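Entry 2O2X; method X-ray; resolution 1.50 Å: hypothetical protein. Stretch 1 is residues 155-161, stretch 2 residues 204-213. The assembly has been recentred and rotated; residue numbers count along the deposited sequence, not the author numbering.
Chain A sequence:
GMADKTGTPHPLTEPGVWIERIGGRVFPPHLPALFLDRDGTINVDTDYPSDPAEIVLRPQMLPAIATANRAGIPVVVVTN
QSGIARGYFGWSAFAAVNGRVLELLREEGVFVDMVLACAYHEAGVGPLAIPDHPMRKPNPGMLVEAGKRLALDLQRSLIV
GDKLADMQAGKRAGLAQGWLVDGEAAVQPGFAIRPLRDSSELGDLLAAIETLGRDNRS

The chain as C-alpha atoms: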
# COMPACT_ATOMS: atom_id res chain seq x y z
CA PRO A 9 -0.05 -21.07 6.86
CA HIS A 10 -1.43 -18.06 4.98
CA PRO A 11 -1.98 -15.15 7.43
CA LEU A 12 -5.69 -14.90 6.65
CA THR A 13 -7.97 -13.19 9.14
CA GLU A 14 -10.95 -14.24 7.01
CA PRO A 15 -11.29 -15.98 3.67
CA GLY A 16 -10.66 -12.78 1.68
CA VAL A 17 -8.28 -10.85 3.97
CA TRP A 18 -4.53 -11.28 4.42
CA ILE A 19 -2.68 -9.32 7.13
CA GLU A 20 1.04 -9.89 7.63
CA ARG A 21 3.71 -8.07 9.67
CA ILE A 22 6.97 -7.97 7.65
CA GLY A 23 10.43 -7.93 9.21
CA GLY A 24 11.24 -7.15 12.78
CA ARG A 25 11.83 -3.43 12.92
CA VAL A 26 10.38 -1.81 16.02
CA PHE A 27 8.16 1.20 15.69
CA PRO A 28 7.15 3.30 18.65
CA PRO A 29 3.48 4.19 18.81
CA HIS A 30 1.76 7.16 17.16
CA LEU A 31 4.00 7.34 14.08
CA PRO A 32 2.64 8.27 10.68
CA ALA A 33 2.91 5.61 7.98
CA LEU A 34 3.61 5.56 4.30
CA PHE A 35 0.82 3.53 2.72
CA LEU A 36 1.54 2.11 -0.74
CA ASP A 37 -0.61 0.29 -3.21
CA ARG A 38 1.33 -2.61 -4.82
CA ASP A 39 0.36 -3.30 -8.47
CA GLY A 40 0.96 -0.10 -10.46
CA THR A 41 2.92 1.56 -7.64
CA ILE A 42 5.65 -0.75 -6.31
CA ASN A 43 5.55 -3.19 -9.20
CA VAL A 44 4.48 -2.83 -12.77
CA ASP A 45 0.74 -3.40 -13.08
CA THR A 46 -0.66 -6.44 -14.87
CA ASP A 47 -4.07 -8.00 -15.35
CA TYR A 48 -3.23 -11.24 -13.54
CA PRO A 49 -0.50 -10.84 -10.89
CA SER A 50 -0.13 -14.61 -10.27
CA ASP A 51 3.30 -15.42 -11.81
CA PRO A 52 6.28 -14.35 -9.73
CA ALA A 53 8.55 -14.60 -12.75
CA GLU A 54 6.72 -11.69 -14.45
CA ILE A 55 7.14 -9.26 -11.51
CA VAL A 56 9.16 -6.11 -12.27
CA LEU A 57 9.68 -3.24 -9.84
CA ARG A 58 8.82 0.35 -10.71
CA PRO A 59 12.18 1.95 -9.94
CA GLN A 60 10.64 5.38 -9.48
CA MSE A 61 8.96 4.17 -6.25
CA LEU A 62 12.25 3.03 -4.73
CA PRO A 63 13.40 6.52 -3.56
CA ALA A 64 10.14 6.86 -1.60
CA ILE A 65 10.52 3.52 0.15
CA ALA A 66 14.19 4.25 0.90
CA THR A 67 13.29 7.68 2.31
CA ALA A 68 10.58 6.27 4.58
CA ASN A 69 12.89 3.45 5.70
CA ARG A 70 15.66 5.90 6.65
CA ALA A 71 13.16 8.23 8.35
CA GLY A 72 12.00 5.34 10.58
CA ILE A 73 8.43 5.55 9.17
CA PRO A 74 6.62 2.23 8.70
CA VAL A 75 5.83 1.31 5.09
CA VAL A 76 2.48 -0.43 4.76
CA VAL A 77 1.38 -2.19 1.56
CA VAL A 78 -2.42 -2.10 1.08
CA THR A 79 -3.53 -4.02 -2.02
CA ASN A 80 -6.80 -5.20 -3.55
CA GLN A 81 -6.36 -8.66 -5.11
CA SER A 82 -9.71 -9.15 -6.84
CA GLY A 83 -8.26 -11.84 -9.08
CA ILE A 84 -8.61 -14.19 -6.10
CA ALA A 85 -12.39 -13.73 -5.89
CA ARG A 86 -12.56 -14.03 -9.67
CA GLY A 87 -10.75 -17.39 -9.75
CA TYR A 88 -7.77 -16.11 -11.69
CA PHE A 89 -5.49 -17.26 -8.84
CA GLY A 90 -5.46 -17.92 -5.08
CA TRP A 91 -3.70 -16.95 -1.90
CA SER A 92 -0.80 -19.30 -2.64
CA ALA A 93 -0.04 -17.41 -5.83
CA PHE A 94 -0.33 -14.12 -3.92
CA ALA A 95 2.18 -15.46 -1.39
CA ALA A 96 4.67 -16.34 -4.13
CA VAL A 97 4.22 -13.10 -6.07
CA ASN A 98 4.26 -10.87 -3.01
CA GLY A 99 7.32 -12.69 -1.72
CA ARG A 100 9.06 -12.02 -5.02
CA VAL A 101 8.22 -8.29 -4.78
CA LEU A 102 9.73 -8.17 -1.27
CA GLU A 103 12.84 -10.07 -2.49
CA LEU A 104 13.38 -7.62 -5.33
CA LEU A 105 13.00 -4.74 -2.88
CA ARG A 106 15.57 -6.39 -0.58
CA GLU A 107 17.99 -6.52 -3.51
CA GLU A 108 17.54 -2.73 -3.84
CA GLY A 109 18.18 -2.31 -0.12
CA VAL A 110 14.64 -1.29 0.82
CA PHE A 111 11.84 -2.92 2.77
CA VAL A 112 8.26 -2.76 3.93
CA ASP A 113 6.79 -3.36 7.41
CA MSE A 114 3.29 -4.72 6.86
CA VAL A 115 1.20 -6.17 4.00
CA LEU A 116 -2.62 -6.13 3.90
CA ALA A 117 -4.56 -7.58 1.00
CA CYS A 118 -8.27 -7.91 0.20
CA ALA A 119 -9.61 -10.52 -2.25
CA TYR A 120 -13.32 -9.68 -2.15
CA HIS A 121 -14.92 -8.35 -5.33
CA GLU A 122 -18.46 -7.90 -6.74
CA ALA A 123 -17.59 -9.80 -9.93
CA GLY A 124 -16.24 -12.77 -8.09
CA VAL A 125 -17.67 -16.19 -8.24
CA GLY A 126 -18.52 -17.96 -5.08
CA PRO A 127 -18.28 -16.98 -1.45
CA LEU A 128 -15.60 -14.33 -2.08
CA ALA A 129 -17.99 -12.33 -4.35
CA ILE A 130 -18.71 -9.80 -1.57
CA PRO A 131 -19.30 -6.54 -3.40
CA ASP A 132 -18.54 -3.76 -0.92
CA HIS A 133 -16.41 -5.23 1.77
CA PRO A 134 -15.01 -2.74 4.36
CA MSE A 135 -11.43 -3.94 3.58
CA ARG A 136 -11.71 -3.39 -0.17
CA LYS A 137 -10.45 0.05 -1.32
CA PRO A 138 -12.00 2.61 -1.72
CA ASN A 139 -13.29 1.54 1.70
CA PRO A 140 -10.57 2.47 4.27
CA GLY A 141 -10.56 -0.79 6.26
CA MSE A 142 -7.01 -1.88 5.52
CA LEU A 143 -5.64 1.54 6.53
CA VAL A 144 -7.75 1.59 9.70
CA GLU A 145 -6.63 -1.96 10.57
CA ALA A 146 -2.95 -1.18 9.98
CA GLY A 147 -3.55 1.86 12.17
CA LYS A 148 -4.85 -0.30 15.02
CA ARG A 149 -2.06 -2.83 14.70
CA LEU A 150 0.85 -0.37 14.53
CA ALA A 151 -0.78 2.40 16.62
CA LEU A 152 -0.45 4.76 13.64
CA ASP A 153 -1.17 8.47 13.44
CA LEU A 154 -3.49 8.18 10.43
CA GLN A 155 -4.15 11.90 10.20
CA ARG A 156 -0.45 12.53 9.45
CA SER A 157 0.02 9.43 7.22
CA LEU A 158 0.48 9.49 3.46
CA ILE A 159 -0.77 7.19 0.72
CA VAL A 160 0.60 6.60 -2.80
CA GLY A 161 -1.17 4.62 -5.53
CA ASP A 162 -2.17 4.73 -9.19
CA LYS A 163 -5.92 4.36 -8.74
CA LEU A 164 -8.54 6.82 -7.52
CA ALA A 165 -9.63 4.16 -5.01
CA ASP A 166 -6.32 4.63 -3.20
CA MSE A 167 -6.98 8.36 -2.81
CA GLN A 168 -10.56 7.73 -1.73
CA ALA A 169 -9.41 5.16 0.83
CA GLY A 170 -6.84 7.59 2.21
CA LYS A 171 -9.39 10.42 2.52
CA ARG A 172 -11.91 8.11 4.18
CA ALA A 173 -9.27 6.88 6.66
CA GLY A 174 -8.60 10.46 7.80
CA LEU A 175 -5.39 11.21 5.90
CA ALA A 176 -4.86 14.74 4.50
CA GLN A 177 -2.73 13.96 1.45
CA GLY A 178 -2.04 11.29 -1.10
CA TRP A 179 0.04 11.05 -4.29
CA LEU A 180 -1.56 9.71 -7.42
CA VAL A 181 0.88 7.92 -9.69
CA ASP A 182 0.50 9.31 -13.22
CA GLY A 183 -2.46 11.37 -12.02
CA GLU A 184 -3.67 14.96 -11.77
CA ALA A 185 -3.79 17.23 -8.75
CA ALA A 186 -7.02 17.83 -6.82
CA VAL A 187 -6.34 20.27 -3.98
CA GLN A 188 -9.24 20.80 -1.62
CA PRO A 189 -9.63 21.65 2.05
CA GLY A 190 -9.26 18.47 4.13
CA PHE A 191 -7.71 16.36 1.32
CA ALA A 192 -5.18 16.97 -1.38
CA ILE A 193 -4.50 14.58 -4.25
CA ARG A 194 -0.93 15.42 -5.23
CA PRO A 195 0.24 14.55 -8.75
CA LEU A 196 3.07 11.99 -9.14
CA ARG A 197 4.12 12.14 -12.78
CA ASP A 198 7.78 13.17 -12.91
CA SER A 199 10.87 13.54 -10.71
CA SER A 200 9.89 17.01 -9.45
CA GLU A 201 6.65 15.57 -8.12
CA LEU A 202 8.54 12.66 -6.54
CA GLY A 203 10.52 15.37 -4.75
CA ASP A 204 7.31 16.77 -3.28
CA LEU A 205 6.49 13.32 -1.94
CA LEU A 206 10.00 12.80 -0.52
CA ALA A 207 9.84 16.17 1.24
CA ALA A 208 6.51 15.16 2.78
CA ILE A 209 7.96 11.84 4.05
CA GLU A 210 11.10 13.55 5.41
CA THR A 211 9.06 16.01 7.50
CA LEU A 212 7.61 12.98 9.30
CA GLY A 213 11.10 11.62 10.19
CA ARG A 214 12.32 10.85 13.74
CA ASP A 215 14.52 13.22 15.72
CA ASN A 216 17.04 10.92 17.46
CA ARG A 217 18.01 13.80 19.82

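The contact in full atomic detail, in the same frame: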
# COMPACT_ATOMS: atom_id res chain seq x y z
N GLN A 155 -3.90 10.56 10.70
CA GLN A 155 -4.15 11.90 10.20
C GLN A 155 -2.89 12.48 9.56
O GLN A 155 -2.98 13.28 8.66
CB GLN A 155 -4.66 12.80 11.34
CG GLN A 155 -6.04 12.41 11.85
CD GLN A 155 -6.08 11.11 12.65
OE1 GLN A 155 -5.08 10.67 13.24
NE2 GLN A 155 -7.26 10.48 12.67
N ARG A 156 -1.71 12.06 10.02
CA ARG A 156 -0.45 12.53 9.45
C ARG A 156 0.15 11.57 8.41
O ARG A 156 1.20 11.86 7.86
CB ARG A 156 0.57 12.80 10.56
CG ARG A 156 0.10 13.87 11.56
CD ARG A 156 1.18 14.21 12.58
NE ARG A 156 2.36 14.79 11.95
CZ ARG A 156 3.63 14.37 12.12
NH1 ARG A 156 3.93 13.34 12.93
NH2 ARG A 156 4.61 15.01 11.48
N SER A 157 -0.49 10.42 8.17
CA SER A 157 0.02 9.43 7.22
C SER A 157 -0.18 9.87 5.79
O SER A 157 -0.94 10.80 5.49
CB SER A 157 -0.68 8.08 7.47
OG SER A 157 -0.32 7.58 8.76
N LEU A 158 0.56 9.21 4.89
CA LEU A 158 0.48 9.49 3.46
C LEU A 158 0.14 8.21 2.74
O LEU A 158 0.42 7.12 3.24
CB LEU A 158 1.85 9.98 2.99
CG LEU A 158 2.47 11.15 3.77
CD1 LEU A 158 3.85 11.43 3.19
CD2 LEU A 158 1.60 12.39 3.71
N ILE A 159 -0.48 8.34 1.57
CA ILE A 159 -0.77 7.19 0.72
C ILE A 159 -0.33 7.51 -0.70
O ILE A 159 -0.45 8.67 -1.15
CB ILE A 159 -2.24 6.74 0.75
CG1 ILE A 159 -2.43 5.41 -0.03
CG2 ILE A 159 -3.20 7.86 0.30
CD1 ILE A 159 -3.66 4.61 0.34
N VAL A 160 0.20 6.50 -1.40
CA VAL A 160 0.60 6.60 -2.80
C VAL A 160 -0.01 5.41 -3.53
O VAL A 160 0.07 4.27 -3.07
CB VAL A 160 2.12 6.56 -2.93
CG1 VAL A 160 2.49 6.79 -4.39
CG2 VAL A 160 2.77 7.55 -1.98
N GLY A 161 -0.66 5.66 -4.66
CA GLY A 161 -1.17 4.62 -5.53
C GLY A 161 -1.49 5.14 -6.91
O GLY A 161 -1.44 6.37 -7.10
N ASP A 204 8.36 16.29 -4.18
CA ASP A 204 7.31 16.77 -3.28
C ASP A 204 6.96 15.66 -2.30
O ASP A 204 6.80 15.89 -1.11
CB ASP A 204 6.04 17.20 -4.02
CG ASP A 204 6.28 18.31 -5.05
OD1 ASP A 204 7.10 19.20 -4.79
OD2 ASP A 204 5.63 18.28 -6.12
N LEU A 205 6.77 14.45 -2.82
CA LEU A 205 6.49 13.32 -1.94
C LEU A 205 7.61 13.05 -0.93
O LEU A 205 7.34 12.85 0.26
CB LEU A 205 6.20 12.06 -2.78
CG LEU A 205 6.14 10.71 -2.06
CD1 LEU A 205 5.01 10.76 -1.06
CD2 LEU A 205 5.96 9.56 -3.03
N LEU A 206 8.86 13.05 -1.40
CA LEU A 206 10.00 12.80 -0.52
C LEU A 206 10.08 13.86 0.57
O LEU A 206 10.35 13.53 1.72
CB LEU A 206 11.33 12.67 -1.28
CG LEU A 206 11.38 11.58 -2.36
CD1 LEU A 206 12.81 11.34 -2.78
CD2 LEU A 206 10.76 10.26 -1.89
N ALA A 207 9.83 15.12 0.22
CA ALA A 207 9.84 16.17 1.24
C ALA A 207 8.78 15.90 2.29
O ALA A 207 9.00 16.08 3.50
CB ALA A 207 9.62 17.53 0.60
N ALA A 208 7.61 15.45 1.85
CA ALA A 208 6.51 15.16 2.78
C ALA A 208 6.85 14.00 3.74
O ALA A 208 6.51 14.06 4.92
CB ALA A 208 5.26 14.88 1.99
N ILE A 209 7.54 12.98 3.23
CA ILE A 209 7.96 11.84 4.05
C ILE A 209 9.03 12.29 5.04
O ILE A 209 8.95 11.97 6.22
CB ILE A 209 8.53 10.71 3.18
CG1 ILE A 209 7.43 10.11 2.31
CG2 ILE A 209 9.15 9.62 4.06
CD1 ILE A 209 7.91 9.23 1.19
N GLU A 210 10.00 13.07 4.56
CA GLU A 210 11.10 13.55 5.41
C GLU A 210 10.62 14.38 6.59
O GLU A 210 11.17 14.26 7.69
CB GLU A 210 12.11 14.36 4.58
CG GLU A 210 12.98 13.55 3.59
CD GLU A 210 14.09 12.74 4.25
OE1 GLU A 210 14.08 12.56 5.49
OE2 GLU A 210 14.99 12.28 3.51
N THR A 211 9.59 15.20 6.38
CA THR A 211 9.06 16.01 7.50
C THR A 211 8.55 15.12 8.63
O THR A 211 8.59 15.50 9.80
CB THR A 211 7.94 16.97 7.08
OG1 THR A 211 6.79 16.24 6.66
CG2 THR A 211 8.38 17.89 5.98
N LEU A 212 8.09 13.92 8.29
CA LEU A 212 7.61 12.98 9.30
C LEU A 212 8.72 12.24 10.05
O LEU A 212 8.42 11.56 11.02
CB LEU A 212 6.68 11.97 8.65
CG LEU A 212 5.54 12.62 7.87
CD1 LEU A 212 4.78 11.58 7.14
CD2 LEU A 212 4.65 13.44 8.80
N GLY A 213 9.97 12.36 9.60
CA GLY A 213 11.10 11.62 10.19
C GLY A 213 11.37 11.83 11.68
O GLY A 213 11.03 12.87 12.24
O HOH W 1 6.90 11.72 13.03

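A strand packs against a helix most simply when alternate strand residues meet the helix positions spaced three and four apart, and this contact, which buries 330 Å², illustrates the pattern. The strand through L158 and V160 and the helix that carries L205, A208 and I209 run nearly antiparallel, at 151°, with axes 10.5 Å apart. L158 and V160 point toward the helix, while I159 between them points away.

Along the helix, D204 lies out of reach, and L205 makes the first contact: its CD2 lies 3.9 Å from V160 CG2, a methyl-to-methyl contact between two buried apolar side chains, as suits a site closed to water. L206 and A207 take no part. One turn on from L205, A208 presents only a methyl, its CB 3.9 Å from L158 CD1; the small residue sits where the leucine reaches in. I209 points sideways, yet its CG1 also comes within 3.9 Å of L158 CD1. E210 is out of reach and exposed, as suits its charge, and T211 turns its hydroxyl back to the helix, OG1 donating to A208 O at 2.8 Å.

L212 closes the apolar cluster, its CD1 4.1 Å from L158 CD1. Its CD2 lies over one face of the R156 guanidinium, 3.1 Å from NH2. No direct hydrogen bond joins the stretches; a water donates to L212 O (2.5 Å from the water O) and weakly accepts from R156 NH1 (3.4 Å).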